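Ferrichrome ABC transporter substrate-binding protein (Staphylococcus pseudintermedius, PDB 5FLY) probably binds ferrichrome-type iron siderophores outside the membrane and hands them to an ABC transporter, as a class III solute-binding protein. Local coordinates at residues V30-Y35 against I86-D91; K146-H151 against Q275-P280. One frame throughout, in Å; residues are numbered along the deposited sequence.

Interaction 1. Residues V30-Y35 against I86-D91; sequences VMAPTY and ITYNTD
At the C-terminal ends of two neighbouring parallel strands, 28-30 and 84-88, the N-terminal lobe of this solute-binding protein builds part of its ligand cleft, and there Ala32 packs against Tyr88. The methyl CB of Ala32 sits over one face of the Tyr88 ring, 3.4 Å from its centroid and 10° off the ring normal, a CH-pi contact. Pro33 crosses the same phenol at about a right angle, its CD reaching Tyr88 OH. At the ring's edge, near its plane, Thr34 OG1 meets Tyr88 OH in a hydrogen bond of 2.6 Å that either hydroxyl could donate. At chi1 -64° Thr34 OG1 stands beside its own backbone N, the position from which it meets Tyr88 OH. Tyr35 approaches obliquely, planes at 55°, with its CE2 3.8 Å from Tyr88 CE1; its CD2 also touches the CG2 methyl of Ile86. Behind the side chains, one carbonyl fixes the start of the loop after strand 28-30: Ile86 O accepts hydrogen bonds from Met31 N at 2.7 Å and, weakly, Ala32 N at 3.3 Å, as the chain peels from the sheet after the bridge of Val30 with Ile86. Thr87 OG1, just ahead of the type I turn Tyr88-Asp91, donates to Asp91 OD2 (2.7 Å) on that oxygen's anti lone pair, and a water donates to the same hydroxyl. Thr34 also touches the bound polyether. Beyond the pair, the backbones of Val30 and Thr87 hydrogen-bond to strands 46-50 and 103-106, while Phe106 stacks on Tyr35 and helix 113-124 packs against Thr34 and Tyr35.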
ATOM      1  N   VAL A  30      -4.287 -14.250  -7.474  1.00  7.93           N
ATOM      2  CA  VAL A  30      -4.327 -13.116  -6.558  1.00  7.75           C
ATOM      3  C   VAL A  30      -5.249 -12.028  -7.119  1.00  7.88           C
ATOM      4  O   VAL A  30      -4.858 -11.271  -8.011  1.00  8.13           O
ATOM      5  CB  VAL A  30      -2.906 -12.554  -6.311  1.00  8.34           C
ATOM      6  CG1 VAL A  30      -2.935 -11.444  -5.273  1.00  7.33           C
ATOM      7  CG2 VAL A  30      -1.949 -13.666  -5.892  1.00  8.74           C
ATOM      8  N   MET A  31      -6.476 -11.977  -6.607  1.00  8.86           N
ATOM      9  CA  MET A  31      -7.459 -10.987  -7.057  1.00  8.59           C
ATOM     10  C   MET A  31      -7.320  -9.646  -6.335  1.00 10.94           C
ATOM     11  O   MET A  31      -7.807  -8.626  -6.824  1.00 10.85           O
ATOM     12  CB  MET A  31      -8.877 -11.513  -6.867  1.00  9.44           C
ATOM     13  CG  MET A  31      -9.242 -12.651  -7.791  1.00 10.02           C
ATOM     14  SD  MET A  31      -8.884 -12.304  -9.541  1.00 12.49           S
ATOM     15  CE  MET A  31      -9.798 -10.796  -9.804  1.00 10.15           C
ATOM     16  N   ALA A  32      -6.701  -9.654  -5.160  1.00 10.45           N
ATOM     17  CA  ALA A  32      -6.476  -8.434  -4.399  1.00  8.96           C
ATOM     18  C   ALA A  32      -5.059  -7.903  -4.696  1.00  9.57           C
ATOM     19  O   ALA A  32      -4.068  -8.497  -4.257  1.00  7.47           O
ATOM     20  CB  ALA A  32      -6.655  -8.695  -2.917  1.00  8.25           C
ATOM     21  N   PRO A  33      -4.952  -6.789  -5.440  1.00  8.10           N
ATOM     22  CA  PRO A  33      -3.615  -6.360  -5.870  1.00  7.46           C
ATOM     23  C   PRO A  33      -2.676  -5.981  -4.728  1.00  8.48           C
ATOM     24  O   PRO A  33      -1.464  -6.013  -4.918  1.00  6.97           O
ATOM     25  CB  PRO A  33      -3.904  -5.151  -6.764  1.00  7.39           C
ATOM     26  CG  PRO A  33      -5.284  -4.699  -6.413  1.00  8.34           C
ATOM     27  CD  PRO A  33      -6.013  -5.950  -6.021  1.00  7.57           C
ATOM     28  N   THR A  34      -3.226  -5.618  -3.575  1.00  7.63           N
ATOM     29  CA  THR A  34      -2.418  -5.354  -2.396  1.00  7.12           C
ATOM     30  C   THR A  34      -1.408  -6.462  -2.108  1.00  7.39           C
ATOM     31  O   THR A  34      -0.288  -6.164  -1.696  1.00  8.11           O
ATOM     32  CB  THR A  34      -3.332  -5.144  -1.170  1.00  8.53           C
ATOM     33  OG1 THR A  34      -4.129  -3.969  -1.406  1.00  9.77           O
ATOM     34  CG2 THR A  34      -2.534  -4.994   0.109  1.00  7.29           C
ATOM     35  N   TYR A  35      -1.792  -7.715  -2.345  1.00  6.83           N
ATOM     36  CA  TYR A  35      -0.976  -8.873  -1.965  1.00  6.76           C
ATOM     37  C   TYR A  35      -0.139  -9.420  -3.127  1.00  7.48           C
ATOM     38  O   TYR A  35       0.678 -10.319  -2.934  1.00  6.71           O
ATOM     39  CB  TYR A  35      -1.885  -9.974  -1.375  1.00  6.86           C
ATOM     40  CG  TYR A  35      -2.716  -9.391  -0.267  1.00  6.88           C
ATOM     41  CD1 TYR A  35      -2.163  -9.134   0.988  1.00  6.78           C
ATOM     42  CD2 TYR A  35      -4.034  -9.016  -0.491  1.00  9.09           C
ATOM     43  CE1 TYR A  35      -2.893  -8.538   1.984  1.00  6.99           C
ATOM     44  CE2 TYR A  35      -4.776  -8.430   0.491  1.00  8.97           C
ATOM     45  CZ  TYR A  35      -4.197  -8.181   1.736  1.00  6.95           C
ATOM     46  OH  TYR A  35      -4.916  -7.582   2.733  1.00  7.67           O
ATOM     47  N   ILE A  86      -6.653 -15.509  -3.464  1.00  9.03           N
ATOM     48  CA  ILE A  86      -6.433 -14.411  -2.530  1.00  9.39           C
ATOM     49  C   ILE A  86      -7.261 -13.222  -2.972  1.00  8.53           C
ATOM     50  O   ILE A  86      -7.174 -12.800  -4.111  1.00  8.83           O
ATOM     51  CB  ILE A  86      -4.941 -13.962  -2.467  1.00 10.41           C
ATOM     52  CG1 ILE A  86      -4.005 -15.154  -2.276  1.00 12.53           C
ATOM     53  CG2 ILE A  86      -4.736 -12.889  -1.377  1.00  8.89           C
ATOM     54  CD1 ILE A  86      -4.213 -15.907  -1.006  1.00 12.50           C
ATOM     55  N   THR A  87      -8.082 -12.688  -2.072  1.00  7.94           N
ATOM     56  CA  THR A  87      -8.877 -11.507  -2.394  1.00  8.00           C
ATOM     57  C   THR A  87      -9.087 -10.673  -1.137  1.00  7.89           C
ATOM     58  O   THR A  87      -8.409 -10.885  -0.124  1.00  7.75           O
ATOM     59  CB  THR A  87     -10.246 -11.891  -3.034  1.00  8.32           C
ATOM     60  OG1 THR A  87     -10.849 -10.720  -3.607  1.00  8.38           O
ATOM     61  CG2 THR A  87     -11.178 -12.578  -2.023  1.00  8.85           C
ATOM     62  N   TYR A  88      -9.994  -9.702  -1.216  1.00  9.96           N
ATOM     63  CA  TYR A  88     -10.359  -8.871  -0.060  1.00  9.86           C
ATOM     64  C   TYR A  88     -11.698  -9.313   0.478  1.00  9.66           C
ATOM     65  O   TYR A  88     -12.526  -9.846  -0.256  1.00  8.67           O
ATOM     66  CB  TYR A  88     -10.481  -7.384  -0.408  1.00  9.81           C
ATOM     67  CG  TYR A  88      -9.289  -6.695  -1.019  1.00  9.43           C
ATOM     68  CD1 TYR A  88      -8.173  -6.358  -0.265  1.00  9.25           C
ATOM     69  CD2 TYR A  88      -9.326  -6.308  -2.347  1.00 10.38           C
ATOM     70  CE1 TYR A  88      -7.112  -5.694  -0.846  1.00  8.95           C
ATOM     71  CE2 TYR A  88      -8.276  -5.659  -2.933  1.00  9.14           C
ATOM     72  CZ  TYR A  88      -7.179  -5.346  -2.182  1.00  9.54           C
ATOM     73  OH  TYR A  88      -6.155  -4.690  -2.816  1.00 11.26           O
ATOM     74  N   ASN A  89     -11.942  -9.055   1.753  1.00  8.99           N
ATOM     75  CA  ASN A  89     -13.232  -9.401   2.312  1.00  9.20           C
ATOM     76  C   ASN A  89     -14.335  -8.512   1.724  1.00 10.10           C
ATOM     77  O   ASN A  89     -15.510  -8.833   1.866  1.00 12.26           O
ATOM     78  CB  ASN A  89     -13.192  -9.336   3.852  1.00 10.16           C
ATOM     79  CG  ASN A  89     -13.104  -7.922   4.398  1.00 10.46           C
ATOM     80  OD1 ASN A  89     -12.687  -7.000   3.704  1.00  9.23           O
ATOM     81  ND2 ASN A  89     -13.479  -7.758   5.666  1.00 10.89           N
ATOM     82  N   THR A  90     -13.970  -7.451   1.002  1.00 10.40           N
ATOM     83  CA  THR A  90     -14.952  -6.606   0.316  1.00 12.47           C
ATOM     84  C   THR A  90     -15.472  -7.238  -0.978  1.00 15.11           C
ATOM     85  O   THR A  90     -16.453  -6.766  -1.557  1.00 14.87           O
ATOM     86  CB  THR A  90     -14.372  -5.227  -0.040  1.00 12.53           C
ATOM     87  OG1 THR A  90     -13.160  -5.400  -0.786  1.00 14.63           O
ATOM     88  CG2 THR A  90     -14.096  -4.411   1.206  1.00 13.75           C
ATOM     89  N   ASP A  91     -14.828  -8.315  -1.416  1.00 12.79           N
ATOM     90  CA  ASP A  91     -15.167  -8.932  -2.691  1.00 13.41           C
ATOM     91  C   ASP A  91     -16.582  -9.489  -2.645  1.00 12.81           C
ATOM     92  O   ASP A  91     -16.883 -10.340  -1.832  1.00 14.52           O
ATOM     93  CB  ASP A  91     -14.153 -10.032  -3.019  1.00 14.06           C
ATOM     94  CG  ASP A  91     -14.215 -10.489  -4.469  1.00 15.85           C
ATOM     95  OD1 ASP A  91     -15.302 -10.405  -5.098  1.00 15.29           O
ATOM     96  OD2 ASP A  91     -13.154 -10.939  -4.974  1.00 15.25           O
TER
HETATM   97  O   HOH W   1     -10.585  -8.173  -4.853  1.00 33.85           O

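Interaction 2. Residues K146-H151 against Q275-P280; sequences KDIKAH and QLLALP
Leu277, His151 and Ile148 carry this helix-helix packing, in which the C-terminal part of the long helix 127-152, the lobe-spanning helix of class III binding proteins, lies against the end of helix 262-278. Leu277 lays its CD2 methyl against the long helix, 3.6 Å from Asp147 O and 3.8 Å from His151 CB, with Ile148 CA also close by. Deeper in, the CD1 methyls of Ile148 and Leu276 meet at 4.0 Å, their side chains crossing obliquely; Leu276 also packs on Phe250 of strand 249-253, and Ile148 on Phe186. At the outer margin Asp147 makes a salt bridge to Lys273, one turn before Leu277 on helix 262-278, and takes a hydrogen bond from Gln143. His151 supplies the polar part of the contact. Its CG stands anti to the backbone N (chi1 179°), and the imidazole extends across the end of the other helix. Leu277 O lies over one ring face, whereas Leu276 O and Leu279 O lie at the edge. The hydrogen bond goes from His151 NE2 to Leu279 O at 2.7 Å, with an N-H...O angle of 154°, the acceptor being almost in the ring plane, just before the cis peptide bond to Pro280.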
ATOM      1  N   LYS A 146      17.271   8.890  10.107  1.00 12.56           N
ATOM      2  CA  LYS A 146      18.253   9.768  10.719  1.00 12.88           C
ATOM      3  C   LYS A 146      18.707  10.838   9.731  1.00 12.59           C
ATOM      4  O   LYS A 146      18.856  12.007  10.113  1.00 13.19           O
ATOM      5  CB  LYS A 146      19.452   8.970  11.215  1.00 14.66           C
ATOM      6  CG  LYS A 146      19.118   7.966  12.301  1.00 15.61           C
ATOM      7  CD  LYS A 146      20.301   7.060  12.607  1.00 18.26           C
ATOM      8  CE  LYS A 146      19.934   5.995  13.620  1.00 20.93           C
ATOM      9  NZ  LYS A 146      21.046   5.030  13.804  1.00 23.00           N
ATOM     10  N   ASP A 147      18.926  10.441   8.477  1.00 11.45           N
ATOM     11  CA  ASP A 147      19.380  11.367   7.436  1.00 12.33           C
ATOM     12  C   ASP A 147      18.328  12.445   7.177  1.00 12.11           C
ATOM     13  O   ASP A 147      18.651  13.627   7.045  1.00 12.59           O
ATOM     14  CB  ASP A 147      19.680  10.653   6.120  1.00 13.43           C
ATOM     15  CG  ASP A 147      20.795   9.623   6.231  1.00 15.30           C
ATOM     16  OD1 ASP A 147      21.598   9.697   7.180  1.00 14.97           O
ATOM     17  OD2 ASP A 147      20.867   8.734   5.354  1.00 17.94           O
ATOM     18  N   ILE A 148      17.072  12.021   7.063  1.00 12.16           N
ATOM     19  CA  ILE A 148      15.971  12.949   6.802  1.00 11.25           C
ATOM     20  C   ILE A 148      15.693  13.877   7.986  1.00 11.80           C
ATOM     21  O   ILE A 148      15.493  15.075   7.810  1.00 12.18           O
ATOM     22  CB  ILE A 148      14.676  12.176   6.442  1.00 11.03           C
ATOM     23  CG1 ILE A 148      14.861  11.446   5.106  1.00 11.54           C
ATOM     24  CG2 ILE A 148      13.477  13.116   6.354  1.00 11.97           C
ATOM     25  CD1 ILE A 148      13.861  10.307   4.889  1.00 11.74           C
ATOM     26  N   LYS A 149      15.700  13.351   9.199  1.00 12.03           N
ATOM     27  CA  LYS A 149      15.394  14.180  10.360  1.00 13.76           C
ATOM     28  C   LYS A 149      16.533  15.166  10.658  1.00 14.69           C
ATOM     29  O   LYS A 149      16.300  16.265  11.163  1.00 16.03           O
ATOM     30  CB  LYS A 149      15.096  13.297  11.577  1.00 14.37           C
ATOM     31  CG  LYS A 149      13.717  12.641  11.496  1.00 13.84           C
ATOM     32  CD  LYS A 149      13.369  11.787  12.702  1.00 13.59           C
ATOM     33  CE  LYS A 149      11.975  11.212  12.562  1.00 13.70           C
ATOM     34  NZ  LYS A 149      11.580  10.405  13.743  1.00 16.79           N
ATOM     35  N   ALA A 150      17.754  14.786  10.315  1.00 15.47           N
ATOM     36  CA  ALA A 150      18.890  15.693  10.468  1.00 17.16           C
ATOM     37  C   ALA A 150      18.749  16.879   9.513  1.00 20.11           C
ATOM     38  O   ALA A 150      19.161  17.999   9.827  1.00 20.17           O
ATOM     39  CB  ALA A 150      20.194  14.957  10.207  1.00 16.50           C
ATOM     40  N   HIS A 151      18.161  16.623   8.346  1.00 16.55           N
ATOM     41  CA  HIS A 151      18.015  17.652   7.323  1.00 14.09           C
ATOM     42  C   HIS A 151      16.826  18.566   7.600  1.00 14.89           C
ATOM     43  O   HIS A 151      16.928  19.795   7.492  1.00 15.64           O
ATOM     44  CB  HIS A 151      17.862  17.008   5.943  1.00 13.52           C
ATOM     45  CG  HIS A 151      17.686  18.003   4.841  1.00 14.66           C
ATOM     46  ND1 HIS A 151      18.633  18.963   4.551  1.00 16.60           N
ATOM     47  CD2 HIS A 151      16.665  18.203   3.974  1.00 17.24           C
ATOM     48  CE1 HIS A 151      18.202  19.709   3.549  1.00 17.98           C
ATOM     49  NE2 HIS A 151      17.013  19.267   3.179  1.00 17.41           N
ATOM     50  N   GLN A 275      13.488  13.181  -2.518  1.00  9.91           N
ATOM     51  CA  GLN A 275      12.743  14.423  -2.586  1.00 10.43           C
ATOM     52  C   GLN A 275      12.763  15.146  -1.230  1.00 10.83           C
ATOM     53  O   GLN A 275      12.833  16.368  -1.189  1.00 10.88           O
ATOM     54  CB  GLN A 275      11.305  14.170  -3.065  1.00 12.50           C
ATOM     55  CG  GLN A 275      11.237  13.700  -4.517  1.00 14.33           C
ATOM     56  CD  GLN A 275       9.921  14.034  -5.204  1.00 18.36           C
ATOM     57  OE1 GLN A 275       9.547  15.197  -5.318  1.00 18.63           O
ATOM     58  NE2 GLN A 275       9.218  13.007  -5.678  1.00 23.78           N
ATOM     59  N   LEU A 276      12.755  14.397  -0.129  1.00 10.37           N
ATOM     60  CA  LEU A 276      12.806  15.018   1.191  1.00 10.47           C
ATOM     61  C   LEU A 276      14.162  15.684   1.435  1.00 12.71           C
ATOM     62  O   LEU A 276      14.224  16.783   1.985  1.00 13.73           O
ATOM     63  CB  LEU A 276      12.500  13.990   2.291  1.00  9.31           C
ATOM     64  CG  LEU A 276      11.038  13.551   2.360  1.00  9.28           C
ATOM     65  CD1 LEU A 276      10.862  12.297   3.189  1.00  8.81           C
ATOM     66  CD2 LEU A 276      10.186  14.669   2.935  1.00 10.98           C
ATOM     67  N   LEU A 277      15.239  15.018   1.027  1.00 12.81           N
ATOM     68  CA  LEU A 277      16.575  15.565   1.253  1.00 13.23           C
ATOM     69  C   LEU A 277      16.871  16.736   0.307  1.00 15.01           C
ATOM     70  O   LEU A 277      17.763  17.543   0.587  1.00 14.85           O
ATOM     71  CB  LEU A 277      17.630  14.476   1.098  1.00 12.45           C
ATOM     72  CG  LEU A 277      17.708  13.411   2.190  1.00 13.77           C
ATOM     73  CD1 LEU A 277      18.811  12.439   1.881  1.00 15.65           C
ATOM     74  CD2 LEU A 277      17.896  14.022   3.576  1.00 13.97           C
ATOM     75  N   ALA A 278      16.115  16.834  -0.786  1.00 14.93           N
ATOM     76  CA  ALA A 278      16.291  17.912  -1.772  1.00 15.60           C
ATOM     77  C   ALA A 278      15.576  19.196  -1.360  1.00 15.32           C
ATOM     78  O   ALA A 278      15.818  20.273  -1.930  1.00 15.81           O
ATOM     79  CB  ALA A 278      15.798  17.455  -3.128  1.00 16.35           C
ATOM     80  N   LEU A 279      14.692  19.081  -0.376  1.00 12.95           N
ATOM     81  CA  LEU A 279      13.961  20.235   0.135  1.00 13.41           C
ATOM     82  C   LEU A 279      14.924  21.278   0.706  1.00 13.75           C
ATOM     83  O   LEU A 279      15.968  20.925   1.259  1.00 14.66           O
ATOM     84  CB  LEU A 279      12.944  19.816   1.211  1.00 15.14           C
ATOM     85  CG  LEU A 279      11.759  18.950   0.763  1.00 15.29           C
ATOM     86  CD1 LEU A 279      10.872  18.640   1.956  1.00 15.21           C
ATOM     87  CD2 LEU A 279      10.969  19.641  -0.322  1.00 15.04           C
ATOM     88  N   PRO A 280      14.584  22.571   0.566  1.00 13.93           N
ATOM     89  CA  PRO A 280      13.369  23.103  -0.062  1.00 14.85           C
ATOM     90  C   PRO A 280      13.372  23.053  -1.595  1.00 16.82           C
ATOM     91  O   PRO A 280      14.437  23.046  -2.218  1.00 18.90           O
ATOM     92  CB  PRO A 280      13.340  24.554   0.424  1.00 17.03           C
ATOM     93  CG  PRO A 280      14.764  24.900   0.629  1.00 16.73           C
ATOM     94  CD  PRO A 280      15.407  23.643   1.153  1.00 15.74           C
TER

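Followed from the N terminus, the chain closes interaction 1 first, a loop of 50 residues that returns strand 84-88 to the end of strand 28-30 inside the parallel sheet of the N-terminal lobe. It then runs through the long helix 127-152, where interaction 2 opens, and builds the second lobe before helix 262-278 comes back to that helix near the C terminus, 123 residues on. The two closures are in series, neither nested nor crossed. The centres of interactions 1 and 2 lie about 35 Å apart, on opposite sides of the chain's centre. Interaction 1 joins two strand ends at the cleft and contributes Thr34 to the ligand pocket, whereas interaction 2 ties the end of the connecting helix to the last helix of the chain.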